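Local coordinates for putative aldehyde dehydrogenase (Burkholderia cenocepacia, PDB 4YWE), which is thought to act as an NAD- or NADP-dependent aldehyde dehydrogenase, probably oxidising aldehydes to the corresponding acids, and binds calcium, at residues 29-34 against 38-43; 94-99 against 159-164. All coordinates share one frame; numbering follows the deposited sequence.

Contact 1: 29-34 against 38-43. With CA (calcium ion), chain K.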
loop_
_atom_site.group_PDB
_atom_site.type_symbol
_atom_site.label_atom_id
_atom_site.label_comp_id
_atom_site.label_asym_id
_atom_site.label_seq_id
_atom_site.Cartn_x
_atom_site.Cartn_y
_atom_site.Cartn_z
ATOM N N ILE A 29 28.992 32.799 18.152
ATOM C CA ILE A 29 29.602 32.598 16.843
ATOM C C ILE A 29 29.114 33.694 15.901
ATOM O O ILE A 29 27.913 33.947 15.817
ATOM C CB ILE A 29 29.277 31.203 16.279
ATOM C CG1 ILE A 29 29.724 30.110 17.252
ATOM C CG2 ILE A 29 29.922 31.008 14.912
ATOM C CD1 ILE A 29 29.282 28.719 16.847
ATOM N N PRO A 30 30.043 34.357 15.194
ATOM C CA PRO A 30 29.683 35.432 14.261
ATOM C C PRO A 30 28.868 34.953 13.057
ATOM O O PRO A 30 29.173 33.910 12.478
ATOM C CB PRO A 30 31.045 35.971 13.804
ATOM C CG PRO A 30 32.007 35.541 14.861
ATOM C CD PRO A 30 31.502 34.217 15.333
ATOM N N VAL A 31 27.842 35.718 12.694
ATOM C CA VAL A 31 27.054 35.447 11.497
ATOM C C VAL A 31 27.502 36.391 10.386
ATOM O O VAL A 31 27.468 37.610 10.551
ATOM C CB VAL A 31 25.548 35.593 11.768
ATOM C CG1 VAL A 31 24.753 35.314 10.502
ATOM C CG2 VAL A 31 25.120 34.661 12.889
ATOM N N VAL A 32 27.914 35.828 9.256
ATOM C CA VAL A 32 28.542 36.619 8.204
ATOM C C VAL A 32 27.706 36.662 6.927
ATOM O O VAL A 32 27.260 35.631 6.430
ATOM C CB VAL A 32 29.953 36.078 7.898
ATOM C CG1 VAL A 32 30.563 36.805 6.709
ATOM C CG2 VAL A 32 30.843 36.202 9.124
ATOM N N ASP A 33 27.499 37.869 6.404
ATOM C CA ASP A 33 26.863 38.051 5.105
ATOM C C ASP A 33 27.911 37.843 4.019
ATOM O O ASP A 33 28.814 38.659 3.863
ATOM C CB ASP A 33 26.237 39.447 4.996
ATOM C CG ASP A 33 25.420 39.636 3.723
ATOM O OD1 ASP A 33 25.490 38.783 2.814
ATOM O OD2 ASP A 33 24.707 40.658 3.627
ATOM N N PRO A 34 27.788 36.747 3.256
ATOM C CA PRO A 34 28.792 36.397 2.245
ATOM C C PRO A 34 28.807 37.343 1.044
ATOM O O PRO A 34 29.711 37.256 0.213
ATOM C CB PRO A 34 28.378 34.987 1.819
ATOM C CG PRO A 34 26.919 34.934 2.079
ATOM C CD PRO A 34 26.683 35.773 3.299
ATOM N N GLN A 38 30.983 40.457 5.727
ATOM C CA GLN A 38 30.989 41.169 7.000
ATOM C C GLN A 38 29.999 40.575 8.000
ATOM O O GLN A 38 28.895 40.180 7.628
ATOM C CB GLN A 38 30.676 42.652 6.781
ATOM C CG GLN A 38 31.636 43.351 5.835
ATOM C CD GLN A 38 33.081 43.212 6.269
ATOM O OE1 GLN A 38 33.408 43.377 7.445
ATOM N NE2 GLN A 38 33.956 42.901 5.320
ATOM N N PRO A 39 30.401 40.509 9.278
ATOM C CA PRO A 39 29.527 40.052 10.363
ATOM C C PRO A 39 28.380 41.025 10.624
ATOM O O PRO A 39 28.608 42.233 10.671
ATOM C CB PRO A 39 30.468 39.987 11.574
ATOM C CG PRO A 39 31.847 39.949 10.998
ATOM C CD PRO A 39 31.772 40.765 9.749
ATOM N N PHE A 40 27.168 40.505 10.792
ATOM C CA PHE A 40 26.009 41.354 11.048
ATOM C C PHE A 40 25.149 40.805 12.181
ATOM O O PHE A 40 24.195 41.451 12.616
ATOM C CB PHE A 40 25.165 41.513 9.779
ATOM C CG PHE A 40 24.538 40.233 9.296
ATOM C CD1 PHE A 40 25.242 39.365 8.478
ATOM C CD2 PHE A 40 23.240 39.907 9.650
ATOM C CE1 PHE A 40 24.666 38.192 8.030
ATOM C CE2 PHE A 40 22.658 38.734 9.205
ATOM C CZ PHE A 40 23.372 37.876 8.394
ATOM N N ALA A 41 25.490 39.612 12.659
ATOM C CA ALA A 41 24.743 38.981 13.741
ATOM C C ALA A 41 25.595 37.943 14.460
ATOM O O ALA A 41 26.726 37.671 14.061
ATOM C CB ALA A 41 23.470 38.342 13.205
ATOM N N THR A 42 25.046 37.372 15.528
ATOM C CA THR A 42 25.726 36.322 16.281
ATOM C C THR A 42 24.760 35.203 16.652
ATOM O O THR A 42 23.568 35.440 16.854
ATOM C CB THR A 42 26.370 36.863 17.575
ATOM O OG1 THR A 42 25.365 37.487 18.385
ATOM C CG2 THR A 42 27.468 37.872 17.264
ATOM N N ILE A 43 25.279 33.982 16.741
ATOM C CA ILE A 43 24.495 32.847 17.211
ATOM C C ILE A 43 25.158 32.252 18.444
ATOM O O ILE A 43 26.352 32.446 18.673
ATOM C CB ILE A 43 24.325 31.778 16.114
ATOM C CG1 ILE A 43 25.687 31.379 15.540
ATOM C CG2 ILE A 43 23.402 32.280 15.016
ATOM C CD1 ILE A 43 25.609 30.331 14.449
HETATM CA CA CA K . 26.151 33.458 6.838
HETATM O O HOH W 1 27.766 32.968 8.743
HETATM O O HOH W 2 27.966 32.978 5.298
#

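Contact 2: 94-99 against 159-164. With CA (calcium ion), chain K.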
loop_
_atom_site.group_PDB
_atom_site.type_symbol
_atom_site.label_atom_id
_atom_site.label_comp_id
_atom_site.label_asym_id
_atom_site.label_seq_id
_atom_site.Cartn_x
_atom_site.Cartn_y
_atom_site.Cartn_z
ATOM N N ALA A 94 14.337 37.269 3.065
ATOM C CA ALA A 94 15.320 38.310 3.344
ATOM C C ALA A 94 16.409 37.792 4.280
ATOM O O ALA A 94 17.590 38.079 4.091
ATOM C CB ALA A 94 14.643 39.535 3.941
ATOM N N ILE A 95 16.003 37.025 5.285
ATOM C CA ILE A 95 16.937 36.463 6.253
ATOM C C ILE A 95 17.800 35.388 5.603
ATOM O O ILE A 95 19.022 35.375 5.769
ATOM C CB ILE A 95 16.192 35.897 7.474
ATOM C CG1 ILE A 95 15.505 37.024 8.247
ATOM C CG2 ILE A 95 17.149 35.144 8.383
ATOM C CD1 ILE A 95 14.681 36.543 9.422
ATOM N N GLU A 96 17.159 34.492 4.861
ATOM C CA GLU A 96 17.855 33.386 4.211
ATOM C C GLU A 96 18.882 33.883 3.201
ATOM O O GLU A 96 20.023 33.423 3.188
ATOM C CB GLU A 96 16.852 32.457 3.523
ATOM C CG GLU A 96 17.459 31.185 2.951
ATOM C CD GLU A 96 17.612 30.089 3.989
ATOM O OE1 GLU A 96 18.218 30.346 5.051
ATOM O OE2 GLU A 96 17.122 28.966 3.742
ATOM N N ALA A 97 18.471 34.827 2.359
ATOM C CA ALA A 97 19.339 35.374 1.320
ATOM C C ALA A 97 20.541 36.104 1.911
ATOM O O ALA A 97 21.643 36.041 1.370
ATOM C CB ALA A 97 18.554 36.310 0.417
ATOM N N ARG A 98 20.319 36.797 3.022
ATOM C CA ARG A 98 21.373 37.560 3.681
ATOM C C ARG A 98 22.393 36.636 4.339
ATOM O O ARG A 98 23.574 36.970 4.451
ATOM C CB ARG A 98 20.765 38.504 4.722
ATOM C CG ARG A 98 21.749 39.463 5.369
ATOM C CD ARG A 98 21.034 40.380 6.351
ATOM N NE ARG A 98 21.926 41.384 6.922
ATOM C CZ ARG A 98 21.581 42.218 7.897
ATOM N NH1 ARG A 98 20.362 42.165 8.418
ATOM N NH2 ARG A 98 22.457 43.101 8.356
ATOM N N ASP A 99 21.925 35.467 4.760
ATOM C CA ASP A 99 22.734 34.542 5.543
ATOM C C ASP A 99 23.449 33.517 4.661
ATOM O O ASP A 99 24.586 33.137 4.936
ATOM C CB ASP A 99 21.851 33.833 6.576
ATOM C CG ASP A 99 22.651 33.175 7.681
ATOM O OD1 ASP A 99 23.871 33.422 7.767
ATOM O OD2 ASP A 99 22.051 32.420 8.476
ATOM N N TYR A 159 20.805 24.933 1.970
ATOM C CA TYR A 159 19.353 25.101 1.952
ATOM C C TYR A 159 18.780 24.924 3.354
ATOM O O TYR A 159 18.142 23.909 3.633
ATOM C CB TYR A 159 18.692 24.105 0.994
ATOM C CG TYR A 159 19.059 24.286 -0.462
ATOM C CD1 TYR A 159 18.350 25.160 -1.276
ATOM C CD2 TYR A 159 20.107 23.570 -1.027
ATOM C CE1 TYR A 159 18.680 25.323 -2.611
ATOM C CE2 TYR A 159 20.444 23.726 -2.358
ATOM C CZ TYR A 159 19.729 24.602 -3.145
ATOM O OH TYR A 159 20.067 24.756 -4.471
ATOM N N PRO A 160 19.009 25.907 4.241
ATOM C CA PRO A 160 18.543 25.826 5.630
ATOM C C PRO A 160 17.049 25.541 5.759
ATOM O O PRO A 160 16.677 24.587 6.436
ATOM C CB PRO A 160 18.880 27.211 6.188
ATOM C CG PRO A 160 20.050 27.654 5.383
ATOM C CD PRO A 160 19.784 27.137 3.997
ATOM N N MET A 161 16.211 26.344 5.111
ATOM C CA MET A 161 14.764 26.184 5.221
ATOM C C MET A 161 14.250 24.923 4.531
ATOM O O MET A 161 13.434 24.194 5.093
ATOM C CB MET A 161 14.045 27.404 4.644
ATOM C CG MET A 161 14.022 28.612 5.561
ATOM S SD MET A 161 12.980 29.933 4.911
ATOM C CE MET A 161 13.809 30.287 3.363
ATOM N N GLN A 162 14.716 24.671 3.312
ATOM C CA GLN A 162 14.213 23.547 2.527
ATOM C C GLN A 162 14.509 22.206 3.191
ATOM O O GLN A 162 13.642 21.336 3.267
ATOM C CB GLN A 162 14.806 23.565 1.118
ATOM C CG GLN A 162 14.228 24.633 0.209
ATOM C CD GLN A 162 13.920 24.096 -1.176
ATOM O OE1 GLN A 162 13.380 23.000 -1.319
ATOM N NE2 GLN A 162 14.271 24.862 -2.201
ATOM N N ILE A 163 15.735 22.050 3.674
ATOM C CA ILE A 163 16.160 20.801 4.288
ATOM C C ILE A 163 15.546 20.660 5.681
ATOM O O ILE A 163 15.210 19.554 6.109
ATOM C CB ILE A 163 17.694 20.716 4.317
ATOM C CG1 ILE A 163 18.224 20.734 2.881
ATOM C CG2 ILE A 163 18.158 19.457 5.035
ATOM C CD1 ILE A 163 19.702 20.966 2.766
ATOM N N PHE A 164 15.384 21.781 6.378
ATOM C CA PHE A 164 14.652 21.793 7.642
ATOM C C PHE A 164 13.231 21.300 7.408
ATOM O O PHE A 164 12.709 20.489 8.167
ATOM C CB PHE A 164 14.638 23.198 8.251
ATOM C CG PHE A 164 13.936 23.285 9.580
ATOM C CD1 PHE A 164 12.579 23.557 9.650
ATOM C CD2 PHE A 164 14.640 23.118 10.760
ATOM C CE1 PHE A 164 11.935 23.644 10.872
ATOM C CE2 PHE A 164 14.003 23.205 11.985
ATOM C CZ PHE A 164 12.648 23.469 12.040
HETATM CA CA CA K . 26.151 33.458 6.838
HETATM O O HOH W 2 27.966 32.978 5.298
HETATM O O HOH W 1 27.766 32.968 8.743
#

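Contact 1: 29-34 against 38-43
Ile29 pairs with Ile43 and Val31 with Ala41 as hydrogen-bonded pairs of two antiparallel strands, whose axes run at 145°; between Val31 and Val32 the register slips by one residue. The slip leaves Phe40 and Ala41 both opposite Val31. Val31 N donates a hydrogen bond to Ala41 O at 2.6 Å, from well above the carbonyl plane, whereas Phe40 N reaches Val31 O at 2.9 Å almost along the C=O axis.

On one face the beta-branched Ile29, Val31 and Ile43 suit a strand packed against the protein, and Ala41 offers a small methyl where Val31 comes close, CB to CB at 3.7 Å. Val31 uses both branches: CG2 meets Ile43 CG2 at 3.6 Å, the two side chains crossing at about a right angle, while CG1 meets Phe40 CZ, also at 3.6 Å. Leu188 of helix 188-200 touches Val31, Phe40, Ala41 and Ile43. With its CG between the backbone N and carbonyl carbon (chi1 65°), Phe40 turns its ring back to the facing strand, and Asp33 N lies in the ring plane, 3.3 Å from Phe40 CE1. That amide hydrogen-bonds to Gln38 O at 3.0 Å, and Asp33 OD1 accepts a hydrogen bond from Ser35 N.

Val32, in a non-hydrogen-bonded pair with Pro39, directs its peptide groups outward: its O binds the calcium ion at 2.5 Å and its N donates to a calcium-bound water. Asp99 and Asp185 supply the other protein ligands. The whole is a two-stranded beta hairpin with a classic beta bulge, its outer edge forming one wall of a calcium site.

Contact 2: 94-99 against 159-164
Glu96, on helix 89-100, makes the polar link to Met161, near the start of helix 160-174. Met161 N donates to Glu96 OE2 at 3.1 Å with an N-H...O angle of 164°, arriving on the syn lone pair, the side of the carboxylate that faces its other oxygen. Glu96 CG lies anti to its own backbone N (chi1 -173°), carrying the chain across to the second helix, and a bend at chi2 then presents the carboxylate to the amide. The other oxygen, OE1, is bonded to the hydroxyl of Ser189, so each oxygen has a partner and the group's rotation is restrained.

The remaining touches are van der Waals. Pro160 lays its ring obliquely against the carboxylate, with Pro160 CG 3.3 Å from Glu96 OE1 and Pro160 CD 3.2 Å from Glu96 OE2. Proline suits the first turn of a helix, where its missing N-H costs no bond. Met161 slides past Glu96 in the opposite direction; its flexible chain folds at chi3, bringing Met161 CE to 3.7 Å from Glu96 CB, so that apolar atoms flank the stem of a buried acid.

Metal binding belongs to Asp99, one turn further along the first helix. Its O and OD1 both hold the calcium ion at 2.5 Å, while OD2 accepts from Cys187 N and Leu188 N.

The chemistry implies a buried carboxylate facing the N-terminal end of a helix: it takes up a first-turn amide, which has no carbonyl a turn earlier to bond to, and the helix dipole would be expected to favour its ionised form.

Contact 1 lies toward the periphery, partly buried, with Pro30, Pro39 and Thr42 exposed on one face and Gln38 exposed at the turn end; the four residues that touch in contact 2 are all buried, nearer the middle of the chain. Helix 89-100 spans the two: the Arg98 guanidinium packs on Phe40 of the hairpin, and Asp99 OD1 lies 3.4 Å from Val31 CG1. The shared calcium ion bridges strand 28-33 and helix 89-100, with Asp185 as the third protein ligand residue. Helix 188-200 also touches both pairs, through Leu188 and Ser189. The surface pair relies on many backbone bonds and aliphatic packing; the interior pair has one hydrogen bond between its segments, amide to carboxylate, beside apolar contacts.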